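Local coordinates for acetylene hydratase (Pelobacter acetylenicus, PDB 2E7Z), which catalyses the hydration of acetylene to acetaldehyde, using a tungsten bis(molybdopterin guanine dinucleotide) cofactor and one [4Fe-4S] cluster, at residues L343-E346 with K347-Q351; R374-V378 with K379-N383; I495-L498 with A499-G503; W510-R513 with L514-I517. All blocks are in the same frame, centred on the assembly; numbering follows the deposited sequence.

Contact 1. Residues L343-E346 with K347-Q351; sequences LPEE and KKKLQ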
# COMPACT_ATOMS: atom_id res chain seq x y z
N LEU A 343 -13.51 -17.62 -12.09
CA LEU A 343 -13.03 -18.44 -10.97
C LEU A 343 -14.23 -19.09 -10.28
O LEU A 343 -15.14 -18.38 -9.82
CB LEU A 343 -12.31 -17.58 -9.97
CG LEU A 343 -11.67 -18.28 -8.77
CD1 LEU A 343 -10.57 -19.23 -9.22
CD2 LEU A 343 -11.12 -17.24 -7.83
N PRO A 344 -14.28 -20.44 -10.23
CA PRO A 344 -15.46 -21.08 -9.63
C PRO A 344 -15.70 -20.68 -8.18
O PRO A 344 -14.74 -20.45 -7.44
CB PRO A 344 -15.10 -22.57 -9.70
CG PRO A 344 -14.22 -22.68 -10.88
CD PRO A 344 -13.34 -21.44 -10.75
N GLU A 345 -16.98 -20.67 -7.78
CA GLU A 345 -17.34 -20.26 -6.42
C GLU A 345 -16.60 -21.11 -5.39
O GLU A 345 -16.10 -20.60 -4.38
CB GLU A 345 -18.88 -20.36 -6.21
CG GLU A 345 -19.42 -21.76 -6.20
CD GLU A 345 -20.86 -21.86 -5.65
OE1 GLU A 345 -21.77 -21.17 -6.18
OE2 GLU A 345 -21.08 -22.63 -4.69
N GLU A 346 -16.46 -22.40 -5.67
CA GLU A 346 -15.74 -23.30 -4.77
C GLU A 346 -14.32 -22.83 -4.52
O GLU A 346 -13.85 -22.88 -3.38
CB GLU A 346 -15.80 -24.75 -5.30
CG GLU A 346 -17.20 -25.36 -5.30
CD GLU A 346 -17.98 -25.21 -6.63
OE1 GLU A 346 -17.73 -24.29 -7.46
OE2 GLU A 346 -18.88 -26.05 -6.82
N LYS A 347 -13.65 -22.36 -5.57
CA LYS A 347 -12.28 -21.83 -5.43
C LYS A 347 -12.27 -20.45 -4.71
O LYS A 347 -11.40 -20.18 -3.88
CB LYS A 347 -11.61 -21.74 -6.80
CG LYS A 347 -11.40 -23.08 -7.50
CD LYS A 347 -10.67 -24.10 -6.63
CE LYS A 347 -10.40 -25.40 -7.39
NZ LYS A 347 -9.81 -26.47 -6.54
N LYS A 348 -13.25 -19.60 -5.02
CA LYS A 348 -13.37 -18.33 -4.28
C LYS A 348 -13.47 -18.59 -2.79
O LYS A 348 -12.82 -17.92 -1.97
CB LYS A 348 -14.55 -17.49 -4.77
CG LYS A 348 -14.44 -17.00 -6.20
CD LYS A 348 -15.41 -15.89 -6.45
CE LYS A 348 -15.23 -15.21 -7.79
NZ LYS A 348 -15.97 -15.94 -8.85
N LYS A 349 -14.32 -19.56 -2.42
CA LYS A 349 -14.52 -19.88 -1.01
C LYS A 349 -13.26 -20.35 -0.29
O LYS A 349 -13.14 -20.15 0.93
CB LYS A 349 -15.69 -20.90 -0.86
CG LYS A 349 -17.06 -20.33 -1.17
CD LYS A 349 -18.15 -21.42 -1.13
CE LYS A 349 -18.39 -22.02 -2.51
NZ LYS A 349 -19.20 -23.28 -2.52
N LEU A 350 -12.30 -20.91 -1.03
CA LEU A 350 -11.08 -21.45 -0.44
C LEU A 350 -10.07 -20.36 -0.14
O LEU A 350 -9.07 -20.61 0.54
CB LEU A 350 -10.37 -22.43 -1.37
CG LEU A 350 -11.01 -23.82 -1.56
CD1 LEU A 350 -10.24 -24.63 -2.60
CD2 LEU A 350 -11.11 -24.58 -0.25
N GLN A 351 -10.29 -19.16 -0.69
CA GLN A 351 -9.30 -18.09 -0.56
C GLN A 351 -8.78 -18.01 0.86
O GLN A 351 -9.55 -17.88 1.80
CB GLN A 351 -9.91 -16.77 -0.98
CG GLN A 351 -8.85 -15.64 -1.13
CD GLN A 351 -9.45 -14.45 -1.83
OE1 GLN A 351 -10.53 -13.98 -1.45
NE2 GLN A 351 -8.79 -13.96 -2.86

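Contact 2. Residues R374-V378 with K379-N383; sequences RVYGV and KYFHN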
# COMPACT_ATOMS: atom_id res chain seq x y z
N ARG A 374 -24.53 -2.66 -10.49
CA ARG A 374 -25.58 -1.66 -10.70
C ARG A 374 -24.98 -0.29 -11.01
O ARG A 374 -25.40 0.39 -11.97
CB ARG A 374 -26.49 -1.59 -9.45
CG ARG A 374 -27.63 -0.55 -9.56
CD ARG A 374 -28.38 -0.43 -8.23
NE ARG A 374 -27.68 0.28 -7.15
CZ ARG A 374 -27.56 1.61 -7.08
NH1 ARG A 374 -28.08 2.38 -8.04
NH2 ARG A 374 -26.93 2.19 -6.05
N VAL A 375 -23.97 0.11 -10.23
CA VAL A 375 -23.45 1.46 -10.28
C VAL A 375 -22.31 1.59 -11.31
O VAL A 375 -22.21 2.59 -12.04
CB VAL A 375 -22.96 1.91 -8.88
CG1 VAL A 375 -22.17 3.25 -8.95
CG2 VAL A 375 -24.16 1.98 -7.90
N TYR A 376 -21.44 0.58 -11.35
CA TYR A 376 -20.22 0.65 -12.18
C TYR A 376 -20.25 -0.26 -13.41
O TYR A 376 -19.37 -0.17 -14.27
CB TYR A 376 -18.98 0.37 -11.32
CG TYR A 376 -18.77 1.43 -10.25
CD1 TYR A 376 -18.49 2.75 -10.60
CD2 TYR A 376 -18.87 1.11 -8.90
CE1 TYR A 376 -18.35 3.72 -9.64
CE2 TYR A 376 -18.70 2.08 -7.93
CZ TYR A 376 -18.46 3.39 -8.30
OH TYR A 376 -18.31 4.35 -7.33
N GLY A 377 -21.24 -1.14 -13.49
CA GLY A 377 -21.32 -2.09 -14.59
C GLY A 377 -20.27 -3.18 -14.50
O GLY A 377 -19.97 -3.86 -15.48
N VAL A 378 -19.70 -3.34 -13.31
CA VAL A 378 -18.65 -4.32 -13.06
C VAL A 378 -19.00 -5.02 -11.76
O VAL A 378 -18.97 -4.40 -10.70
CB VAL A 378 -17.25 -3.64 -12.96
CG1 VAL A 378 -16.23 -4.62 -12.49
CG2 VAL A 378 -16.84 -3.10 -14.32
N LYS A 379 -19.34 -6.30 -11.85
CA LYS A 379 -19.76 -7.08 -10.69
C LYS A 379 -18.62 -7.22 -9.69
O LYS A 379 -18.82 -7.06 -8.48
CB LYS A 379 -20.22 -8.46 -11.12
CG LYS A 379 -20.58 -9.36 -9.94
CD LYS A 379 -21.19 -10.65 -10.43
CE LYS A 379 -21.34 -11.61 -9.29
NZ LYS A 379 -21.94 -12.88 -9.77
N TYR A 380 -17.42 -7.52 -10.19
CA TYR A 380 -16.23 -7.65 -9.37
C TYR A 380 -15.35 -6.43 -9.61
O TYR A 380 -14.47 -6.46 -10.46
CB TYR A 380 -15.47 -8.94 -9.70
CG TYR A 380 -16.24 -10.19 -9.36
CD1 TYR A 380 -16.26 -10.67 -8.05
CD2 TYR A 380 -16.97 -10.87 -10.33
CE1 TYR A 380 -16.94 -11.81 -7.73
CE2 TYR A 380 -17.68 -12.02 -10.01
CZ TYR A 380 -17.66 -12.48 -8.69
OH TYR A 380 -18.30 -13.62 -8.31
N PHE A 381 -15.57 -5.37 -8.84
CA PHE A 381 -14.91 -4.09 -9.04
C PHE A 381 -13.63 -4.21 -8.25
O PHE A 381 -13.63 -4.18 -7.03
CB PHE A 381 -15.83 -2.98 -8.52
CG PHE A 381 -15.23 -1.60 -8.48
CD1 PHE A 381 -14.18 -1.22 -9.30
CD2 PHE A 381 -15.78 -0.64 -7.62
CE1 PHE A 381 -13.66 0.07 -9.23
CE2 PHE A 381 -15.28 0.66 -7.56
CZ PHE A 381 -14.22 1.02 -8.38
N HIS A 382 -12.52 -4.39 -8.97
CA HIS A 382 -11.19 -4.54 -8.37
C HIS A 382 -10.71 -3.14 -8.04
O HIS A 382 -9.90 -2.57 -8.77
CB HIS A 382 -10.26 -5.25 -9.34
CG HIS A 382 -8.92 -5.55 -8.76
ND1 HIS A 382 -7.85 -4.70 -8.89
CD2 HIS A 382 -8.48 -6.62 -8.05
CE1 HIS A 382 -6.79 -5.25 -8.31
NE2 HIS A 382 -7.15 -6.41 -7.78
N ASN A 383 -11.22 -2.58 -6.95
CA ASN A 383 -10.92 -1.20 -6.59
C ASN A 383 -9.60 -1.10 -5.85
O ASN A 383 -9.48 -1.50 -4.67
CB ASN A 383 -12.11 -0.70 -5.77
CG ASN A 383 -12.13 0.82 -5.52
OD1 ASN A 383 -12.87 1.26 -4.64
ND2 ASN A 383 -11.36 1.61 -6.27
O HOH W 1 -20.23 -7.12 -14.55

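Contact 3. Residues I495-L498 with A499-G503; sequences IREL and AVRMG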
# COMPACT_ATOMS: atom_id res chain seq x y z
N ILE A 495 3.65 -13.39 -17.94
CA ILE A 495 2.33 -13.99 -17.72
C ILE A 495 1.85 -14.74 -18.97
O ILE A 495 1.36 -15.88 -18.87
CB ILE A 495 1.28 -12.89 -17.33
CG1 ILE A 495 1.59 -12.36 -15.93
CG2 ILE A 495 -0.17 -13.43 -17.38
CD1 ILE A 495 1.08 -10.92 -15.69
N ARG A 496 1.97 -14.12 -20.14
CA ARG A 496 1.48 -14.76 -21.35
C ARG A 496 2.25 -16.04 -21.66
O ARG A 496 1.67 -17.06 -22.05
CB ARG A 496 1.56 -13.83 -22.55
CG ARG A 496 0.84 -14.45 -23.75
CD ARG A 496 1.01 -13.66 -25.04
NE ARG A 496 -0.06 -14.10 -25.96
CZ ARG A 496 0.00 -15.12 -26.81
NH1 ARG A 496 1.14 -15.82 -26.96
NH2 ARG A 496 -1.07 -15.43 -27.54
N GLU A 497 3.57 -15.97 -21.54
CA GLU A 497 4.39 -17.15 -21.84
C GLU A 497 4.04 -18.31 -20.91
O GLU A 497 3.98 -19.47 -21.33
CB GLU A 497 5.88 -16.80 -21.72
CG GLU A 497 6.38 -15.89 -22.82
CD GLU A 497 6.46 -16.56 -24.17
OE1 GLU A 497 6.80 -17.76 -24.23
OE2 GLU A 497 6.20 -15.88 -25.18
N LEU A 498 3.78 -18.01 -19.64
CA LEU A 498 3.35 -19.06 -18.73
C LEU A 498 1.94 -19.55 -19.07
O LEU A 498 1.70 -20.75 -19.08
CB LEU A 498 3.45 -18.57 -17.27
CG LEU A 498 3.18 -19.59 -16.18
CD1 LEU A 498 4.02 -20.87 -16.29
CD2 LEU A 498 3.43 -18.92 -14.83
N ALA A 499 1.02 -18.63 -19.35
CA ALA A 499 -0.36 -18.99 -19.69
C ALA A 499 -0.39 -19.93 -20.88
O ALA A 499 -1.11 -20.92 -20.87
CB ALA A 499 -1.13 -17.74 -20.00
N VAL A 500 0.39 -19.64 -21.91
CA VAL A 500 0.43 -20.52 -23.08
C VAL A 500 0.85 -21.94 -22.68
O VAL A 500 0.20 -22.92 -23.06
CB VAL A 500 1.33 -19.93 -24.19
CG1 VAL A 500 1.58 -20.96 -25.31
CG2 VAL A 500 0.72 -18.63 -24.75
N ARG A 501 1.89 -22.04 -21.86
CA ARG A 501 2.39 -23.35 -21.43
C ARG A 501 1.43 -24.09 -20.52
O ARG A 501 1.48 -25.32 -20.44
CB ARG A 501 3.76 -23.22 -20.77
CG ARG A 501 4.86 -22.79 -21.74
CD ARG A 501 6.08 -22.30 -20.97
NE ARG A 501 7.27 -22.11 -21.80
CZ ARG A 501 7.48 -21.06 -22.59
NH1 ARG A 501 6.57 -20.07 -22.68
NH2 ARG A 501 8.60 -21.00 -23.28
N MET A 502 0.57 -23.36 -19.84
CA MET A 502 -0.44 -23.95 -18.96
C MET A 502 -1.72 -24.29 -19.71
O MET A 502 -2.70 -24.71 -19.09
CB MET A 502 -0.75 -23.00 -17.77
CG MET A 502 0.50 -22.70 -16.88
SD MET A 502 1.33 -24.18 -16.21
CE MET A 502 0.12 -24.72 -14.97
N GLY A 503 -1.73 -24.07 -21.03
CA GLY A 503 -2.87 -24.44 -21.89
C GLY A 503 -3.94 -23.38 -22.08
O GLY A 503 -5.06 -23.67 -22.53
O HOH W 2 9.39 -18.79 -24.91

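Contact 4. Residues W510-R513 with L514-I517; sequences WKDR and LELI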
# COMPACT_ATOMS: atom_id res chain seq x y z
N TRP A 510 -3.63 -11.18 -26.92
CA TRP A 510 -2.69 -10.08 -27.10
C TRP A 510 -1.29 -10.67 -27.15
O TRP A 510 -0.86 -11.33 -26.21
CB TRP A 510 -2.82 -9.06 -25.95
CG TRP A 510 -4.25 -8.82 -25.64
CD1 TRP A 510 -5.12 -8.03 -26.35
CD2 TRP A 510 -5.00 -9.41 -24.58
NE1 TRP A 510 -6.38 -8.10 -25.77
CE2 TRP A 510 -6.32 -8.92 -24.68
CE3 TRP A 510 -4.68 -10.28 -23.53
CZ2 TRP A 510 -7.32 -9.30 -23.79
CZ3 TRP A 510 -5.66 -10.66 -22.64
CH2 TRP A 510 -6.97 -10.17 -22.78
N LYS A 511 -0.61 -10.49 -28.27
CA LYS A 511 0.68 -11.16 -28.47
C LYS A 511 1.81 -10.56 -27.65
O LYS A 511 2.82 -11.23 -27.42
CB LYS A 511 1.10 -11.20 -29.94
CG LYS A 511 0.12 -11.92 -30.87
CD LYS A 511 -0.32 -13.28 -30.33
CE LYS A 511 -1.42 -13.88 -31.19
NZ LYS A 511 -1.98 -15.10 -30.56
N ASP A 512 1.66 -9.30 -27.23
CA ASP A 512 2.66 -8.62 -26.42
C ASP A 512 1.98 -7.49 -25.66
O ASP A 512 0.79 -7.23 -25.82
CB ASP A 512 3.83 -8.11 -27.27
CG ASP A 512 3.40 -7.25 -28.46
OD1 ASP A 512 2.37 -6.56 -28.38
OD2 ASP A 512 4.12 -7.27 -29.49
N ARG A 513 2.77 -6.85 -24.81
CA ARG A 513 2.25 -5.79 -23.98
C ARG A 513 1.66 -4.66 -24.82
O ARG A 513 0.68 -4.06 -24.43
CB ARG A 513 3.28 -5.29 -22.98
CG ARG A 513 2.68 -4.24 -22.03
CD ARG A 513 3.68 -3.69 -21.03
NE ARG A 513 4.87 -3.24 -21.75
CZ ARG A 513 6.07 -3.02 -21.22
NH1 ARG A 513 6.23 -3.07 -19.90
NH2 ARG A 513 7.12 -2.75 -22.01
N LEU A 514 2.23 -4.38 -25.98
CA LEU A 514 1.70 -3.28 -26.78
C LEU A 514 0.30 -3.61 -27.26
O LEU A 514 -0.60 -2.75 -27.26
CB LEU A 514 2.63 -2.96 -27.95
CG LEU A 514 2.15 -1.86 -28.90
CD1 LEU A 514 1.88 -0.54 -28.17
CD2 LEU A 514 3.19 -1.69 -30.01
N GLU A 515 0.07 -4.85 -27.67
CA GLU A 515 -1.30 -5.20 -28.08
C GLU A 515 -2.28 -5.10 -26.91
O GLU A 515 -3.44 -4.71 -27.08
CB GLU A 515 -1.34 -6.60 -28.69
CG GLU A 515 -0.72 -6.69 -30.07
CD GLU A 515 -1.01 -8.01 -30.80
OE1 GLU A 515 -1.80 -8.85 -30.33
OE2 GLU A 515 -0.38 -8.17 -31.87
N LEU A 516 -1.83 -5.48 -25.73
CA LEU A 516 -2.64 -5.39 -24.53
C LEU A 516 -2.93 -3.93 -24.15
O LEU A 516 -4.08 -3.60 -23.82
CB LEU A 516 -1.93 -6.14 -23.41
CG LEU A 516 -2.59 -6.07 -22.02
CD1 LEU A 516 -4.04 -6.61 -22.05
CD2 LEU A 516 -1.76 -6.89 -21.04
N ILE A 517 -1.92 -3.07 -24.25
CA ILE A 517 -2.13 -1.62 -24.11
C ILE A 517 -3.20 -1.13 -25.10
O ILE A 517 -4.14 -0.43 -24.72
CB ILE A 517 -0.79 -0.83 -24.25
CG1 ILE A 517 0.08 -1.01 -23.00
CG2 ILE A 517 -1.10 0.64 -24.53
CD1 ILE A 517 1.56 -0.55 -23.18
O HOH W 3 2.60 -8.04 -32.20

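Contact 1. Residues L343-E346 with K347-Q351
E345 and K349, one helical turn apart, form the salt bridge of this contact. K349 NZ lies 2.9 Å from E345 OE2, arriving on the anti side and 25° out of the carboxylate plane. The two chains run side by side and point the same way: E345 holds CG between its own backbone N and carbonyl carbon (chi1 69°), while K349 bends at chi3 to return its ammonium group. E346 OE2 stays 5.1 Å from K349 NZ, too far for a bond but probably near enough to add to the attraction. The charge of K347 is directed elsewhere, to E101.

The backbone bonds belong to the first turn of helix 345-350, with P344 at the N-cap. K348 N donates to P344 O at 3.0 Å and K349 N to E345 O at 2.8 Å, whereas the bond from L350 N to E346 O is long and weak at 3.4 Å. K348 turns its side chain back to the residue before the cap, and K348 NZ gives L343 O a 2.8 Å bond in the carbonyl plane. This buried ammonium group also donates to H340 O and makes a cation-pi contact with Y362.

Apolar packing joins the same residues. L343 lies just before the N-cap with CG anti to its backbone N (chi1 -176°), which spreads its two methyls over the turn. L343 CD1 meets K347 CB at 3.6 Å, the two side chains crossing at about a right angle, and L343 CD2 rests 3.7 Å from K348 CG on the aliphatic stem of that lysine.

Contact 2. Residues R374-V378 with K379-N383
Where helix 369-376 gives way to the loop leading to helix 391-400, Y376 and F381 bring their rings together across the bend. The ring centroids are 4.8 Å apart and the planes are inclined at 45°, an oblique meeting that is neither a stack nor edge-to-face. F381 CE2 comes over one face of the tyrosine ring, 3.7 Å from Y376 CE2. The opposite face of Y376 is covered by CG1 of V375, and N383 CB sits over the centre of the F381 ring on the side away from Y376, which makes a layered apolar row. Y376 OH is hydrogen-bonded to the hydroxyl of Y544. A leucine in place of Y376 would probably leave the F381 ring with less to pack against and the Y544 hydroxyl without this mate.

The bend itself is made at G377, the first residue to leave helical backbone angles, with a positive phi of 72°. Beyond it V378 carries the inner side of the bend: its CG1, anti to the backbone N (chi1 171°), points along the chain ahead and lies 3.3 Å from Y380 O. The same methyl, V378 CG1, is 4.3 Å from F381 CB. On the outer side a water bridges the turn, accepting from K379 N at 3.0 Å and donating weakly to G377 O. K379 NZ forms a salt bridge with E341.

Further on, H382 is the centre of an inverse gamma turn, in which N383 N makes a weak 2.9 Å bond to F381 O. F381 and N383 both touch R147 of helix 140-150.

Contact 3. Residues I495-L498 with A499-G503
R501 grips E497 twice through a single nitrogen, in the last turns of helix 491-501, which closes with a Schellman motif at G503. R501 NH1 donates to E497 OE1 at 2.8 Å, nearly straight and in the guanidinium plane, as part of a salt bridge. The same NH1 also reaches E497 O at 3.0 Å, from above the carbonyl plane, so that carbonyl gains a partner besides the long, weak bond from R501 N. A water closes the ring, donating to E497 OE1 and accepting from R501 NH2, each at 2.9 Å. On helix 80-98, D85 takes NE and D81 takes NH2, and the guanidinium is held at all three nitrogens.

R496, its chain extended, sends NH2 to F508 O, while V500 CG2 covers one face of its guanidinium, 3.6 Å from R496 NH1. A499 N binds I495 O, V500 N binds R496 O and M502 N binds L498 O at 2.9 Å, each four residues back; G503 N then reaches only three back, to V500 O, as the Schellman motif requires. Above that exit the side chains of L498 and M502 lie side by side, with L498 CD1 4.0 Å from M502 CG.

Contact 4. Residues W510-R513 with L514-I517
I517 N donates to R513 O at 2.8 Å, a nearly straight bond in the opening turn of helix 513-520, whose N-cap is D512. Their side chains follow the backbone: I517 CD1 lies 4.0 Å from R513 CG, both pointing the same way. R513 NH1 continues to S114 OG and to the carboxylate of D457, a residue that binds the tungsten cofactor, and may therefore act as a second-shell support for it.

With CG between its backbone N and carbonyl carbon (chi1 53°), D512 can turn back over the helix start, where D512 OD1 accepts from E515 N at 3.0 Å. D512 O serves as well, taking L516 N. E515 answers in reverse: its extended chain places OE1 2.9 Å from K511 N, the donor standing 66° out of the carboxylate plane. One water joins the two acids, donating to D512 OD2 at 3.2 Å and to E515 OE2 at 3.0 Å.

W510 supplies the apolar side and also meets the ring of Y519 and touches T118 and R121 of helix 118-126. A serine at W510 would remove the indole and is likely to open a gap beneath L516. In the CH-pi contact, L516 CD1 stands over the six-membered ring, 4.1 Å from its centroid in W510 and 18° off the normal.

How the contacts relate
From the N terminus the four contacts follow in series, and none nests within or crosses another, because each is closed between adjoining residues. Contact 1 starts helix 345-350 and contact 2 ends helix 369-376. Although their centres are 19 Å apart they touch, through a weak hydrogen bond between K348 NZ and Y380 OH. Contact 3 ends helix 491-501 and contact 4 starts helix 513-520, the next helix in the chain. This second pair meets where R496 NE makes a weak hydrogen bond to W510 O. Contacts 1, 3 and 4 all border helix 118-126, while contact 2 packs against helix 140-150.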